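Local coordinates for protein, Family 18 Chitinase (PDB 3SIM) that probably binds and hydrolyses chitin, as a plant glycoside hydrolase of family 18 built on a TIM barrel, at residues A[159-164]-A[208-213]. Numbering follows the deposited sequence.
Sequences ISPFPS and SKYKGG
At the C-terminal end of strand 156-159 in this TIM barrel, the loop leading to helix 166-175 is met by Tyr210, the first residue past helix 196-209 to depart from helical geometry. The tyrosine reaches inward, its CG anti to the carbonyl carbon (chi1 -58°), and lays the phenol end of its ring against Pro161. Pro161 CB lies 3.5 Å from Tyr210 OH, and Pro161 CG approaches Tyr210 CZ to 3.9 Å, the ring and the pyrrolidine sliding past each other in opposite directions. Ile159 adds a looser, oblique apolar contact through the end of its extended chain (chi2 178°), with its CD1 4.3 Å from Tyr210 CE1. The phenol oxygen is hydrogen-bonded to Asp166, whose carboxylate also forms a salt bridge with Lys209, so that the two consecutive residues are tied to the same acid at the start of helix 166-175. Phe173 of that helix meets the tyrosine ring edge-to-face. Tyr210 also opens a type II turn, closed by Gly213 N to Tyr210 O (2.8 Å), with Gly212 at a positive phi. Apolar packing of this kind between the strands and the surrounding helices is typical of the (beta/alpha)8 barrel.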
loop_
_atom_site.group_PDB
_atom_site.type_symbol
_atom_site.label_atom_id
_atom_site.label_comp_id
_atom_site.label_asym_id
_atom_site.label_seq_id
_atom_site.Cartn_x
_atom_site.Cartn_y
_atom_site.Cartn_z
ATOM N N ILE A 159 4.008 -5.101 0.171
ATOM C CA ILE A 159 4.823 -4.204 0.974
ATOM C C ILE A 159 5.058 -2.881 0.237
ATOM O O ILE A 159 5.069 -2.868 -0.940
ATOM C CB ILE A 159 6.153 -4.852 1.478
ATOM C CG1 ILE A 159 7.042 -5.324 0.329
ATOM C CG2 ILE A 159 5.919 -5.959 2.401
ATOM C CD1 ILE A 159 8.344 -5.895 0.729
ATOM N N SER A 160 5.261 -1.781 0.950
ATOM C CA SER A 160 5.456 -0.504 0.325
ATOM C C SER A 160 6.721 0.251 0.792
ATOM O O SER A 160 6.629 1.271 1.321
ATOM C CB SER A 160 4.188 0.372 0.398
ATOM O OG SER A 160 3.008 -0.279 0.153
ATOM N N PRO A 161 7.894 -0.293 0.522
ATOM C CA PRO A 161 9.156 0.315 0.903
ATOM C C PRO A 161 9.623 1.539 0.066
ATOM O O PRO A 161 9.021 1.944 -0.885
ATOM C CB PRO A 161 10.141 -0.854 0.784
ATOM C CG PRO A 161 9.686 -1.599 -0.234
ATOM C CD PRO A 161 8.163 -1.472 -0.282
ATOM N N PHE A 162 10.724 2.120 0.505
ATOM C CA PHE A 162 11.459 3.191 -0.147
ATOM C C PHE A 162 12.894 3.179 0.417
ATOM O O PHE A 162 13.150 2.486 1.354
ATOM C CB PHE A 162 10.768 4.566 -0.033
ATOM C CG PHE A 162 10.308 4.909 1.340
ATOM C CD1 PHE A 162 9.092 4.467 1.863
ATOM C CD2 PHE A 162 11.104 5.666 2.159
ATOM C CE1 PHE A 162 8.732 4.793 3.138
ATOM C CE2 PHE A 162 10.710 5.966 3.424
ATOM C CZ PHE A 162 9.541 5.523 3.896
ATOM N N PRO A 163 13.806 3.927 -0.182
ATOM C CA PRO A 163 15.216 3.672 0.056
ATOM C C PRO A 163 15.571 3.797 1.535
ATOM O O PRO A 163 16.185 2.937 2.004
ATOM C CB PRO A 163 15.888 4.729 -0.745
ATOM C CG PRO A 163 15.057 4.878 -1.918
ATOM C CD PRO A 163 13.635 4.746 -1.374
ATOM N N SER A 164 15.089 4.800 2.236
ATOM C CA SER A 164 15.454 4.954 3.644
ATOM C C SER A 164 14.989 3.840 4.596
ATOM O O SER A 164 15.537 3.695 5.596
ATOM C CB SER A 164 15.155 6.317 4.212
ATOM O OG SER A 164 13.823 6.562 4.120
ATOM N N SER A 208 16.586 -5.419 -8.577
ATOM C CA SER A 208 17.713 -6.035 -8.063
ATOM C C SER A 208 17.702 -6.177 -6.527
ATOM O O SER A 208 18.028 -7.266 -6.176
ATOM C CB SER A 208 18.982 -5.270 -8.452
ATOM O OG SER A 208 19.058 -5.199 -9.841
ATOM N N LYS A 209 17.375 -5.172 -5.737
ATOM C CA LYS A 209 17.416 -5.294 -4.311
ATOM C C LYS A 209 16.390 -6.392 -3.910
ATOM O O LYS A 209 16.718 -7.255 -3.172
ATOM C CB LYS A 209 17.059 -3.959 -3.652
ATOM C CG LYS A 209 18.133 -2.870 -3.501
ATOM C CD LYS A 209 17.578 -1.534 -3.022
ATOM C CE LYS A 209 16.906 -0.729 -4.127
ATOM N NZ LYS A 209 16.452 0.613 -3.770
ATOM N N TYR A 210 15.179 -6.311 -4.461
ATOM C CA TYR A 210 14.085 -7.269 -4.240
ATOM C C TYR A 210 14.003 -8.405 -5.313
ATOM O O TYR A 210 13.050 -8.597 -5.999
ATOM C CB TYR A 210 12.737 -6.558 -3.939
ATOM C CG TYR A 210 12.756 -5.620 -2.732
ATOM C CD1 TYR A 210 12.370 -6.042 -1.459
ATOM C CD2 TYR A 210 13.174 -4.315 -2.870
ATOM C CE1 TYR A 210 12.429 -5.218 -0.415
ATOM C CE2 TYR A 210 13.206 -3.490 -1.814
ATOM C CZ TYR A 210 12.841 -3.915 -0.588
ATOM O OH TYR A 210 12.892 -3.028 0.422
ATOM N N LYS A 211 15.098 -9.123 -5.427
ATOM C CA LYS A 211 15.286 -10.013 -6.547
ATOM C C LYS A 211 14.254 -11.103 -6.583
ATOM O O LYS A 211 14.098 -11.808 -5.659
ATOM C CB LYS A 211 16.669 -10.628 -6.471
ATOM C CG LYS A 211 17.153 -11.205 -7.734
ATOM C CD LYS A 211 18.529 -11.678 -7.550
ATOM N N GLY A 212 13.562 -11.192 -7.694
ATOM C CA GLY A 212 12.469 -12.107 -7.798
ATOM C C GLY A 212 11.152 -11.688 -7.159
ATOM O O GLY A 212 10.224 -12.423 -7.139
ATOM N N GLY A 213 11.084 -10.498 -6.623
ATOM C CA GLY A 213 9.853 -9.924 -6.133
ATOM C C GLY A 213 9.311 -9.099 -7.288
ATOM O O GLY A 213 10.080 -8.621 -8.078
#